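Local coordinates for Ifi204 (Mus musculus domesticus, PDB 5YZW), which recognises DNA through its HIN domains and, as an interferon-inducible member of the PYHIN family, probably acts as an innate immune DNA sensor, at residues V149-R154 and S188-I193; H34-V37 and E42-R45; S109-Q114 and T118-E123; M14-T19 and T97-A102; T174-E177 and L182-V185. All coordinates share one frame; numbering follows the deposited sequence.

Interaction 1: residues V149-R154 and S188-I193; sequences VVVYGR and SYMQVI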
# COMPACT_ATOMS: atom_id res chain seq x y z
N VAL A 149 14.83 5.99 -0.82
CA VAL A 149 13.76 5.69 0.12
C VAL A 149 14.25 6.08 1.51
O VAL A 149 15.29 5.59 1.96
CB VAL A 149 13.36 4.21 0.06
CG1 VAL A 149 12.25 3.92 1.07
CG2 VAL A 149 12.90 3.84 -1.34
N VAL A 150 13.53 6.98 2.17
CA VAL A 150 13.91 7.45 3.49
C VAL A 150 13.04 6.73 4.51
O VAL A 150 11.80 6.85 4.49
CB VAL A 150 13.77 8.97 3.61
CG1 VAL A 150 14.24 9.44 4.98
CG2 VAL A 150 14.60 9.65 2.52
N VAL A 151 13.67 5.96 5.38
CA VAL A 151 12.98 5.19 6.40
C VAL A 151 13.38 5.72 7.77
O VAL A 151 14.57 5.91 8.06
CB VAL A 151 13.27 3.69 6.27
CG1 VAL A 151 12.56 2.90 7.36
CG2 VAL A 151 12.80 3.20 4.90
N TYR A 152 12.38 5.96 8.61
CA TYR A 152 12.57 6.35 10.00
C TYR A 152 11.58 5.59 10.87
O TYR A 152 10.45 5.32 10.46
CB TYR A 152 12.36 7.86 10.17
CG TYR A 152 12.62 8.33 11.57
CD1 TYR A 152 13.92 8.55 12.01
CD2 TYR A 152 11.57 8.55 12.46
CE1 TYR A 152 14.17 8.98 13.29
CE2 TYR A 152 11.81 8.98 13.74
CZ TYR A 152 13.11 9.19 14.16
OH TYR A 152 13.36 9.62 15.43
N GLY A 153 12.00 5.26 12.10
CA GLY A 153 11.07 4.68 13.06
C GLY A 153 10.86 3.18 12.92
O GLY A 153 11.80 2.46 12.59
N ARG A 154 9.62 2.71 13.13
CA ARG A 154 9.38 1.27 13.26
C ARG A 154 9.95 0.49 12.07
O ARG A 154 10.47 -0.62 12.24
CB ARG A 154 7.88 1.00 13.43
CG ARG A 154 7.03 1.21 12.18
CD ARG A 154 5.54 0.92 12.45
NE ARG A 154 4.71 1.72 11.56
CZ ARG A 154 4.45 1.38 10.30
NH1 ARG A 154 4.93 0.24 9.81
NH2 ARG A 154 3.74 2.17 9.53
N SER A 188 2.76 3.48 6.49
CA SER A 188 3.63 2.78 5.56
C SER A 188 3.85 1.34 5.98
O SER A 188 3.77 0.96 7.15
CB SER A 188 5.01 3.45 5.42
OG SER A 188 4.91 4.79 4.97
N TYR A 189 4.18 0.54 4.98
CA TYR A 189 4.54 -0.85 5.19
C TYR A 189 5.59 -1.21 4.16
O TYR A 189 5.58 -0.70 3.03
CB TYR A 189 3.31 -1.79 5.07
CG TYR A 189 3.69 -3.26 5.09
CD1 TYR A 189 3.87 -3.93 6.30
CD2 TYR A 189 3.90 -3.96 3.91
CE1 TYR A 189 4.26 -5.28 6.33
CE2 TYR A 189 4.28 -5.30 3.93
CZ TYR A 189 4.46 -5.96 5.13
OH TYR A 189 4.83 -7.29 5.12
N MET A 190 6.51 -2.08 4.54
CA MET A 190 7.49 -2.55 3.58
C MET A 190 7.96 -3.93 4.00
O MET A 190 7.91 -4.29 5.18
CB MET A 190 8.69 -1.59 3.49
CG MET A 190 9.40 -1.34 4.82
SD MET A 190 10.77 -0.15 4.69
CE MET A 190 11.19 -0.33 2.99
N GLN A 191 8.40 -4.71 3.01
CA GLN A 191 9.05 -5.98 3.27
C GLN A 191 9.98 -6.29 2.10
O GLN A 191 9.76 -5.82 0.99
CB GLN A 191 8.04 -7.11 3.48
CG GLN A 191 7.70 -7.85 2.21
CD GLN A 191 6.40 -8.63 2.32
OE1 GLN A 191 5.58 -8.60 1.41
NE2 GLN A 191 6.23 -9.35 3.43
N VAL A 192 11.02 -7.08 2.38
CA VAL A 192 11.92 -7.54 1.33
C VAL A 192 11.34 -8.82 0.73
O VAL A 192 10.64 -9.59 1.40
CB VAL A 192 13.35 -7.76 1.86
CG1 VAL A 192 13.78 -6.61 2.77
CG2 VAL A 192 13.45 -9.08 2.59
N ILE A 193 11.63 -9.05 -0.55
CA ILE A 193 11.16 -10.27 -1.22
C ILE A 193 12.31 -11.26 -1.42
O ILE A 193 12.08 -12.48 -1.51
CB ILE A 193 10.51 -9.93 -2.57
CG1 ILE A 193 9.64 -8.68 -2.44
CG2 ILE A 193 9.68 -11.11 -3.06
CD1 ILE A 193 9.30 -8.02 -3.76

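Interaction 2: residues H34-V37 and E42-R45; sequences HATV and EFFR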
# COMPACT_ATOMS: atom_id res chain seq x y z
N HIS A 34 -2.99 -3.49 4.58
CA HIS A 34 -3.27 -2.90 3.28
C HIS A 34 -3.78 -3.99 2.35
O HIS A 34 -3.34 -5.15 2.43
CB HIS A 34 -2.02 -2.26 2.66
CG HIS A 34 -1.63 -0.95 3.26
ND1 HIS A 34 -2.09 0.26 2.79
CD2 HIS A 34 -0.78 -0.66 4.28
CE1 HIS A 34 -1.56 1.24 3.51
NE2 HIS A 34 -0.77 0.70 4.43
N ALA A 35 -4.71 -3.63 1.46
CA ALA A 35 -5.22 -4.55 0.46
C ALA A 35 -5.40 -3.79 -0.84
O ALA A 35 -5.68 -2.58 -0.84
CB ALA A 35 -6.57 -5.18 0.87
N THR A 36 -5.24 -4.51 -1.95
CA THR A 36 -5.66 -4.05 -3.26
C THR A 36 -6.88 -4.88 -3.68
O THR A 36 -6.86 -6.11 -3.54
CB THR A 36 -4.52 -4.17 -4.27
OG1 THR A 36 -3.47 -3.27 -3.88
CG2 THR A 36 -4.98 -3.80 -5.66
N VAL A 37 -7.96 -4.21 -4.11
CA VAL A 37 -9.20 -4.89 -4.50
C VAL A 37 -9.67 -4.31 -5.83
O VAL A 37 -9.17 -3.28 -6.29
CB VAL A 37 -10.32 -4.78 -3.45
CG1 VAL A 37 -9.89 -5.35 -2.11
CG2 VAL A 37 -10.85 -3.35 -3.33
N GLU A 42 -12.51 -1.13 -12.05
CA GLU A 42 -11.61 -0.25 -11.30
C GLU A 42 -10.93 -1.04 -10.18
O GLU A 42 -11.43 -2.07 -9.73
CB GLU A 42 -12.35 0.93 -10.67
CG GLU A 42 -12.93 1.94 -11.64
CD GLU A 42 -13.73 3.00 -10.91
OE1 GLU A 42 -14.82 2.66 -10.39
OE2 GLU A 42 -13.24 4.15 -10.84
N PHE A 43 -9.78 -0.55 -9.73
CA PHE A 43 -9.15 -1.13 -8.56
C PHE A 43 -8.99 -0.07 -7.48
O PHE A 43 -8.91 1.13 -7.77
CB PHE A 43 -7.81 -1.79 -8.88
CG PHE A 43 -6.68 -0.83 -9.17
CD1 PHE A 43 -6.46 -0.39 -10.47
CD2 PHE A 43 -5.81 -0.42 -8.17
CE1 PHE A 43 -5.41 0.47 -10.75
CE2 PHE A 43 -4.76 0.45 -8.45
CZ PHE A 43 -4.56 0.89 -9.75
N PHE A 44 -8.99 -0.51 -6.24
CA PHE A 44 -8.97 0.38 -5.10
C PHE A 44 -7.91 -0.07 -4.12
O PHE A 44 -7.72 -1.28 -3.91
CB PHE A 44 -10.33 0.43 -4.41
CG PHE A 44 -11.45 0.89 -5.32
CD1 PHE A 44 -12.15 -0.00 -6.10
CD2 PHE A 44 -11.76 2.24 -5.42
CE1 PHE A 44 -13.17 0.43 -6.94
CE2 PHE A 44 -12.76 2.68 -6.27
CZ PHE A 44 -13.47 1.78 -7.02
N ARG A 45 -7.23 0.89 -3.51
CA ARG A 45 -6.30 0.62 -2.43
C ARG A 45 -7.02 0.82 -1.10
O ARG A 45 -7.63 1.86 -0.88
CB ARG A 45 -5.06 1.51 -2.55
CG ARG A 45 -4.04 0.90 -3.47
CD ARG A 45 -3.07 1.94 -4.04
NE ARG A 45 -2.22 1.35 -5.06
CZ ARG A 45 -1.05 1.86 -5.46
NH1 ARG A 45 -0.59 2.99 -4.92
NH2 ARG A 45 -0.35 1.25 -6.40
O HOH W 1 -2.43 -1.34 -6.25

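Interaction 3: residues S109-Q114 and T118-E123; sequences SYLFSQ and TFVSGE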
# COMPACT_ATOMS: atom_id res chain seq x y z
N SER A 109 11.00 7.29 -13.38
CA SER A 109 10.86 8.49 -14.20
C SER A 109 9.44 9.02 -14.14
O SER A 109 9.23 10.24 -14.16
CB SER A 109 11.27 8.21 -15.65
OG SER A 109 10.55 7.11 -16.18
N TYR A 110 8.46 8.13 -14.08
CA TYR A 110 7.07 8.56 -14.00
C TYR A 110 6.76 9.22 -12.67
O TYR A 110 5.92 10.13 -12.60
CB TYR A 110 6.13 7.38 -14.24
CG TYR A 110 4.67 7.72 -14.09
CD1 TYR A 110 3.99 8.40 -15.08
CD2 TYR A 110 3.98 7.36 -12.95
CE1 TYR A 110 2.66 8.72 -14.94
CE2 TYR A 110 2.64 7.67 -12.80
CZ TYR A 110 1.99 8.35 -13.80
OH TYR A 110 0.65 8.66 -13.65
N LEU A 111 7.42 8.78 -11.59
CA LEU A 111 7.23 9.41 -10.30
C LEU A 111 7.71 10.85 -10.30
O LEU A 111 7.15 11.69 -9.59
CB LEU A 111 7.94 8.63 -9.21
CG LEU A 111 7.34 7.28 -8.85
CD1 LEU A 111 7.99 6.75 -7.59
CD2 LEU A 111 5.83 7.41 -8.66
N PHE A 112 8.73 11.16 -11.11
CA PHE A 112 9.25 12.53 -11.16
C PHE A 112 8.20 13.51 -11.68
O PHE A 112 8.25 14.70 -11.36
CB PHE A 112 10.51 12.59 -12.02
CG PHE A 112 11.66 11.80 -11.47
CD1 PHE A 112 11.72 11.47 -10.12
CD2 PHE A 112 12.70 11.40 -12.29
CE1 PHE A 112 12.79 10.75 -9.61
CE2 PHE A 112 13.78 10.68 -11.78
CZ PHE A 112 13.82 10.36 -10.44
N SER A 113 7.25 13.03 -12.49
CA SER A 113 6.21 13.89 -13.03
C SER A 113 5.01 14.05 -12.10
O SER A 113 4.14 14.88 -12.38
CB SER A 113 5.73 13.34 -14.38
OG SER A 113 4.96 12.16 -14.22
N GLN A 114 4.96 13.31 -10.99
CA GLN A 114 3.79 13.30 -10.13
C GLN A 114 3.88 14.34 -9.02
O GLN A 114 4.96 14.83 -8.67
CB GLN A 114 3.59 11.90 -9.52
CG GLN A 114 3.29 10.81 -10.54
CD GLN A 114 2.08 11.14 -11.40
OE1 GLN A 114 2.22 11.58 -12.55
NE2 GLN A 114 0.89 10.93 -10.85
N THR A 118 1.87 12.79 -2.94
CA THR A 118 1.04 11.63 -3.22
C THR A 118 1.67 10.38 -2.61
O THR A 118 2.88 10.32 -2.36
CB THR A 118 0.86 11.48 -4.73
OG1 THR A 118 2.14 11.55 -5.35
CG2 THR A 118 0.00 12.61 -5.28
N PHE A 119 0.84 9.39 -2.35
CA PHE A 119 1.29 8.14 -1.74
C PHE A 119 1.50 7.08 -2.81
O PHE A 119 0.71 6.93 -3.74
CB PHE A 119 0.28 7.70 -0.69
CG PHE A 119 0.08 8.73 0.38
CD1 PHE A 119 1.01 8.90 1.40
CD2 PHE A 119 -1.02 9.58 0.34
CE1 PHE A 119 0.83 9.87 2.38
CE2 PHE A 119 -1.21 10.54 1.32
CZ PHE A 119 -0.27 10.69 2.34
N VAL A 120 2.61 6.35 -2.69
CA VAL A 120 3.13 5.50 -3.76
C VAL A 120 3.34 4.10 -3.21
O VAL A 120 3.71 3.93 -2.04
CB VAL A 120 4.45 6.08 -4.32
CG1 VAL A 120 5.11 5.12 -5.31
CG2 VAL A 120 4.20 7.43 -4.98
N SER A 121 3.09 3.09 -4.05
CA SER A 121 3.34 1.69 -3.74
C SER A 121 4.11 1.10 -4.90
O SER A 121 3.84 1.44 -6.06
CB SER A 121 2.02 0.92 -3.56
OG SER A 121 1.48 1.13 -2.26
N GLY A 122 5.06 0.23 -4.62
CA GLY A 122 5.90 -0.30 -5.68
C GLY A 122 6.97 -1.23 -5.14
O GLY A 122 7.29 -1.21 -3.94
N GLU A 123 7.50 -2.05 -6.04
CA GLU A 123 8.59 -2.98 -5.73
C GLU A 123 9.82 -2.55 -6.51
O GLU A 123 9.79 -2.50 -7.74
CB GLU A 123 8.21 -4.41 -6.08
CG GLU A 123 6.89 -4.89 -5.53
CD GLU A 123 6.60 -6.32 -5.91
OE1 GLU A 123 5.50 -6.81 -5.59
OE2 GLU A 123 7.47 -6.96 -6.53

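Interaction 4: residues M14-T19 and T97-A102; sequences MVLKVT and TLRQRA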
# COMPACT_ATOMS: atom_id res chain seq x y z
N MET A 14 -13.31 -8.10 -5.76
CA MET A 14 -12.42 -9.22 -5.56
C MET A 14 -11.12 -8.73 -4.91
O MET A 14 -10.55 -7.73 -5.35
CB MET A 14 -12.10 -9.93 -6.87
CG MET A 14 -11.41 -11.26 -6.61
SD MET A 14 -10.88 -12.15 -8.08
CE MET A 14 -12.35 -13.13 -8.45
N VAL A 15 -10.69 -9.42 -3.87
CA VAL A 15 -9.40 -9.17 -3.22
C VAL A 15 -8.28 -9.64 -4.14
O VAL A 15 -8.24 -10.81 -4.53
CB VAL A 15 -9.33 -9.88 -1.87
CG1 VAL A 15 -7.99 -9.59 -1.19
CG2 VAL A 15 -10.51 -9.47 -0.99
N LEU A 16 -7.35 -8.73 -4.46
CA LEU A 16 -6.21 -9.07 -5.31
C LEU A 16 -4.95 -9.40 -4.52
O LEU A 16 -4.29 -10.40 -4.79
CB LEU A 16 -5.92 -7.92 -6.29
CG LEU A 16 -7.09 -7.56 -7.22
CD1 LEU A 16 -6.63 -6.64 -8.32
CD2 LEU A 16 -7.74 -8.79 -7.81
N LYS A 17 -4.60 -8.57 -3.54
CA LYS A 17 -3.37 -8.71 -2.78
C LYS A 17 -3.57 -8.05 -1.42
O LYS A 17 -4.38 -7.13 -1.27
CB LYS A 17 -2.17 -8.11 -3.55
CG LYS A 17 -1.90 -6.61 -3.38
CD LYS A 17 -0.87 -6.25 -2.28
CE LYS A 17 -0.94 -4.75 -1.92
NZ LYS A 17 0.10 -4.41 -0.94
N VAL A 18 -2.86 -8.58 -0.42
CA VAL A 18 -3.00 -8.11 0.95
C VAL A 18 -1.61 -8.17 1.60
O VAL A 18 -0.78 -8.99 1.22
CB VAL A 18 -4.04 -8.97 1.72
CG1 VAL A 18 -3.51 -10.38 1.92
CG2 VAL A 18 -4.41 -8.35 3.07
N THR A 19 -1.35 -7.27 2.56
CA THR A 19 -0.20 -7.41 3.45
C THR A 19 -0.64 -8.09 4.73
O THR A 19 -1.82 -8.05 5.10
CB THR A 19 0.44 -6.08 3.85
OG1 THR A 19 -0.38 -5.41 4.83
CG2 THR A 19 0.72 -5.17 2.66
N THR A 97 -5.88 -7.34 -17.97
CA THR A 97 -5.35 -5.98 -18.07
C THR A 97 -5.59 -5.20 -16.78
O THR A 97 -4.71 -4.47 -16.31
CB THR A 97 -5.99 -5.25 -19.25
OG1 THR A 97 -7.41 -5.30 -19.12
CG2 THR A 97 -5.60 -5.93 -20.55
N LEU A 98 -6.78 -5.36 -16.18
CA LEU A 98 -7.06 -4.66 -14.92
C LEU A 98 -6.24 -5.23 -13.78
O LEU A 98 -5.78 -4.49 -12.90
CB LEU A 98 -8.56 -4.72 -14.59
CG LEU A 98 -8.96 -4.07 -13.27
CD1 LEU A 98 -8.54 -2.61 -13.21
CD2 LEU A 98 -10.45 -4.19 -13.06
N ARG A 99 -6.01 -6.55 -13.80
CA ARG A 99 -5.17 -7.18 -12.79
C ARG A 99 -3.76 -6.60 -12.81
O ARG A 99 -3.23 -6.19 -11.78
CB ARG A 99 -5.11 -8.69 -13.00
CG ARG A 99 -6.39 -9.41 -12.62
CD ARG A 99 -6.25 -10.92 -12.72
NE ARG A 99 -7.47 -11.60 -12.30
CZ ARG A 99 -7.72 -12.00 -11.05
NH1 ARG A 99 -6.82 -11.79 -10.10
NH2 ARG A 99 -8.86 -12.61 -10.76
N GLN A 100 -3.14 -6.55 -13.99
CA GLN A 100 -1.77 -6.05 -14.02
C GLN A 100 -1.73 -4.56 -13.75
O GLN A 100 -0.81 -4.07 -13.08
CB GLN A 100 -1.08 -6.39 -15.34
CG GLN A 100 0.44 -6.05 -15.40
CD GLN A 100 1.19 -6.21 -14.06
OE1 GLN A 100 1.51 -5.22 -13.39
NE2 GLN A 100 1.44 -7.45 -13.66
N ARG A 101 -2.72 -3.80 -14.23
CA ARG A 101 -2.78 -2.40 -13.85
C ARG A 101 -2.84 -2.26 -12.33
O ARG A 101 -2.20 -1.36 -11.76
CB ARG A 101 -3.98 -1.72 -14.52
CG ARG A 101 -3.77 -0.24 -14.77
CD ARG A 101 -4.68 0.30 -15.85
NE ARG A 101 -5.97 0.70 -15.28
CZ ARG A 101 -7.11 0.08 -15.54
NH1 ARG A 101 -7.14 -0.97 -16.36
NH2 ARG A 101 -8.24 0.50 -14.97
N ALA A 102 -3.54 -3.16 -11.65
CA ALA A 102 -3.67 -3.06 -10.20
C ALA A 102 -2.37 -3.36 -9.48
O ALA A 102 -2.13 -2.84 -8.39
CB ALA A 102 -4.76 -3.99 -9.69

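Interaction 5: residues T174-E177 and L182-V185; sequences TSTE and LRSV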
# COMPACT_ATOMS: atom_id res chain seq x y z
N THR A 174 8.18 12.76 -2.14
CA THR A 174 8.61 14.10 -1.81
C THR A 174 9.82 14.45 -2.66
O THR A 174 10.43 13.58 -3.30
CB THR A 174 8.95 14.23 -0.31
OG1 THR A 174 10.20 13.60 -0.05
CG2 THR A 174 7.89 13.54 0.56
N SER A 175 10.17 15.73 -2.69
CA SER A 175 11.40 16.13 -3.34
C SER A 175 12.15 17.13 -2.47
O SER A 175 11.57 17.82 -1.64
CB SER A 175 11.15 16.70 -4.75
OG SER A 175 10.54 17.97 -4.69
N THR A 176 13.47 17.13 -2.65
CA THR A 176 14.37 18.16 -2.17
C THR A 176 15.18 18.65 -3.37
O THR A 176 15.10 18.08 -4.46
CB THR A 176 15.32 17.62 -1.10
OG1 THR A 176 16.36 16.86 -1.74
CG2 THR A 176 14.59 16.73 -0.11
N GLU A 177 15.98 19.69 -3.17
CA GLU A 177 16.81 20.14 -4.29
C GLU A 177 17.82 19.08 -4.72
O GLU A 177 18.33 19.16 -5.84
CB GLU A 177 17.50 21.46 -3.95
CG GLU A 177 18.66 21.36 -2.97
CD GLU A 177 19.21 22.72 -2.59
OE1 GLU A 177 19.32 23.00 -1.38
OE2 GLU A 177 19.52 23.52 -3.50
N LEU A 182 11.02 8.70 -1.43
CA LEU A 182 9.82 8.05 -0.93
C LEU A 182 10.02 7.93 0.58
O LEU A 182 10.89 7.17 1.04
CB LEU A 182 9.60 6.70 -1.59
CG LEU A 182 9.26 6.73 -3.08
CD1 LEU A 182 9.32 5.32 -3.64
CD2 LEU A 182 7.87 7.32 -3.26
N ARG A 183 9.26 8.71 1.34
CA ARG A 183 9.38 8.78 2.78
C ARG A 183 8.38 7.86 3.47
O ARG A 183 7.17 7.90 3.19
CB ARG A 183 9.16 10.22 3.25
CG ARG A 183 10.41 11.05 3.29
CD ARG A 183 10.09 12.52 3.32
NE ARG A 183 11.16 13.29 2.70
CZ ARG A 183 12.30 13.62 3.31
NH1 ARG A 183 12.52 13.23 4.56
NH2 ARG A 183 13.22 14.33 2.67
N SER A 184 8.89 7.04 4.38
CA SER A 184 8.01 6.30 5.28
C SER A 184 7.14 7.28 6.05
O SER A 184 7.59 8.35 6.46
CB SER A 184 8.85 5.47 6.24
OG SER A 184 9.50 6.31 7.19
N VAL A 185 5.87 6.91 6.24
CA VAL A 185 4.89 7.69 6.99
C VAL A 185 4.10 6.73 7.88
O VAL A 185 4.34 5.52 7.89
CB VAL A 185 3.94 8.49 6.09
CG1 VAL A 185 4.67 9.64 5.37
CG2 VAL A 185 3.23 7.58 5.12

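Interaction 1: residues V149-R154 and S188-I193
The carbonyl oxygen of Ser-188 is gripped by both terminal nitrogens of Arg-154, a case of one cation closing a loop onto a backbone acceptor. Arg-154 NH2 makes the shorter bond, 2.7 Å to Ser-188 O, and arrives in the carbonyl plane on a lone pair. Arg-154 NH1 lies 3.0 Å from Ser-188 O with a more bent N-H...O angle of 135°, its donor tilted out of the carbonyl plane. Lying almost in the guanidinium plane, the oxygen is met end-on by NH1 and NH2. An extended chain from CG to NE carries the guanidinium across from the turn that follows strand 145-151. NH2 also bonds to the carbonyl of Arg-186, while Ser-188 turns its hydroxyl elsewhere, to Val-185 N and Cys-170 O.

Deeper in, Val-151 CG2 meets Met-190 SD at 3.9 Å. The two side chains slant past one another, with the methionine bent at chi3 (-25°), and Leu-166, Leu-168 and Phe-171 pack round the same methionine inside the second OB-type barrel of the HIN domain. Were Arg-154 an alanine, the carbonyls of Ser-188 and Arg-186 would probably lose this donor, and the turn would be less firmly tied to the chain leading into strand 189-192. A buried apolar touch thus lies beside a charge-assisted pair of bonds, in which the cation is likely to polarise the carbonyl it holds.

Interaction 2: residues H34-V37 and E42-R45
Val-37 and Phe-44 face each other as an antiparallel hydrogen-bonded pair, joined by two backbone bonds: Val-37 N to Phe-44 O at 2.9 Å and Phe-44 N to Val-37 O at 2.8 Å. Both are nearly straight at the hydrogen. Their side chains share one face of the sheet, where Val-37 CG2 rests 4.0 Å from Phe-44 CB and the two side chains cross at about a right angle. In the valine, chi1 of -58° sets CG1 anti to the carbonyl carbon and leaves CG2 between the backbone N and that carbon, which brings the CG2 methyl over to the neighbouring strand. A CA-H...O contact, Phe-43 CA to Val-37 O at 3.1 Å, adds to the load on this carbonyl.

The next pair along, Thr-36 with Arg-45, is non-hydrogen-bonded, and its side chains emerge on the other face. This alternation is the regular ladder of a beta hairpin, here strands 30-38 and 43-48 of the first barrel. One water joins the pair: it accepts from Arg-45 NE at 2.9 Å, in the guanidinium plane, and hydrogen-bonds Thr-36 OG1 at 3.2 Å. On the Thr-36 side, CG2 reaches toward the Phe-43 ring, 4.3 Å from CD2.

Further out, Ala-102 of helix 96-103 packs on both Thr-36 and Phe-43, Lys-11 makes a cation-pi contact with Phe-44, and Thr-36 forms backbone bonds with Leu-16 and Lys-17 of strand 11-25.

Interaction 3: residues S109-Q114 and T118-E123
Leu-111 and Val-120 carry the apolar part of the contact, reaching toward each other tip to tip from a short helix and the strand that follows it. Leu-111 CD1 lies 4.0 Å from Val-120 CG1, and Leu-111 CD2 stands at the same distance, 4.0 Å, from Val-120 CG2. Both methyls of each residue are therefore engaged, two branched ends meeting at ordinary van der Waals separation. In Val-120, CG1 lies opposite the backbone N (chi1 172°) while CG2 is placed beside it, an arrangement that offers the two methyls together to the leucine. Both residues are buried, with Pro-106 also against Leu-111 and Leu-173 also against Val-120.

A looser contact joins Gln-114 CB and Thr-118 OG1, 4.4 Å apart. That hydroxyl has its polar partner in the short link between the segments, the carbonyl of Ala-115.

Within 109-114 the hydrogen bonds are local. Tyr-110 O receives two donors from Ser-113: the hydroxyl OG at 2.8 Å, tilted 20° from the carbonyl plane, and the backbone N at 3.2 Å. Gln-114 N follows by bonding to Leu-111 O at 3.1 Å. The serine hydroxyl thus folds back on the carbonyl three residues earlier. Strand 119-132 instead bonds through its backbone to neighbours in the sheet, Val-120 with Phe-171 and Gly-122 with Leu-168.

As a worked example of helix-on-sheet packing, the contact sets helix 108-112 against strand 119-132, the strand by which the chain enters the second OB fold.

Interaction 4: residues M14-T19 and T97-A102
Helix 96-103, from the connection between the two OB folds, packs beside the first of them, and Leu-16 of strand 11-25 makes the central apolar contact with it. Leu-16 CD1 presses on Ala-102 CB at 3.5 Å, a close approach that the small alanine permits. The leucine's other methyl, CD2, lies 3.9 Å from Arg-99 NH1. Its CG is anti to the carbonyl carbon (chi1 -59°), and from there one methyl goes to the alanine and the other to the Arg-99 guanidinium.

Arg-99, extended from CG to NE, reaches out from the helix to the strand and ends beside Met-14, whose SD is 3.4 Å from Arg-99 NH2. Methionine and arginine slant past each other; the sulfur is a soft, polarisable neighbour for the cation. It is placed there by a chain whose CG is anti to the backbone N (chi1 -168°) and which stays extended at chi2, before chi3 turns the terminal methyl aside. The guanidinium is held by a further bond, from NE to the carbonyl of Ile-94, just ahead of the helix, which helps to fix its rotation. Arg-60 lies close by, and the two like charges probably add to a positive local field.

The segment axes pass 10.0 Å apart and cross at -33°, the helix running roughly along the strand. Backbone bonds of Leu-16 and Lys-17 to Thr-36 join this strand to strand 30-38, and a classic beta bulge lies at that point. On its other side, strand 11-25 pairs with strand 62-71, while Phe-43 of strand 43-48 touches Leu-98 and Ala-102 of the helix.

Interaction 5: residues T174-E177 and L182-V185
A surface contact between the two arms of a beta hairpin, strands 171-175 and 180-183, joins Thr-174 to Arg-183 on the second barrel. It illustrates how a long cationic side chain can lie across the neighbouring strand and use its inner nitrogen, not its terminal ones, for the bond. Arg-183 NE donates to Thr-174 OG1 at 2.9 Å with an N-H...O angle of 156°, and the oxygen lies only 5° out of the guanidinium plane. The threonine hydroxyl sits between its own backbone N and carbonyl carbon (chi1 75°), which turns it toward the arginine; it is also hydrogen-bonded to Gln-181 OE1, so two groups share it.

The aliphatic part of the arginine adds packing. Arg-183 CD is 3.7 Å from Thr-174 CG2, and the two side chains cross at about a right angle. With a leucine in place of Arg-183, the Thr-174 hydroxyl is likely to lose one of its partners and the methyl of Thr-176 the guanidinium beside it.

Beneath, Leu-182 points to the other side and packs on Phe-171 and Leu-173, while Val-150 of strand 145-151 lies against the arginine. The hydroxyl of Thr-176 is taken up within the turn by Asp-178 N. Its methyl faces the guanidinium edge instead, Thr-176 CG2 standing 3.9 Å from Arg-183 NH2.

Overall arrangement
The five contacts divide between the two barrels and the connection joining them. Interactions 2 and 4 share the first barrel: their centres are about 7 Å apart, and backbone bonds between Thr-36 and both Leu-16 and Lys-17 unite them. Interactions 1, 3 and 5 all reach the sheet of the second; interaction 5 is nested in the loop closed by interaction 1, and the two meet where Val-150 pairs with Leu-182 and Ser-184. Buried interaction 1 mixes apolar packing with a charged grip. Of the partly buried contacts, interaction 2 is a backbone ladder with a water, interaction 3 methyl packing, and interaction 4 apolar and arginine-sulfur contact; interaction 5 is a polar surface bond. Between the barrels, Tyr-189 packs on Thr-19 and Arg-45 on Ser-121.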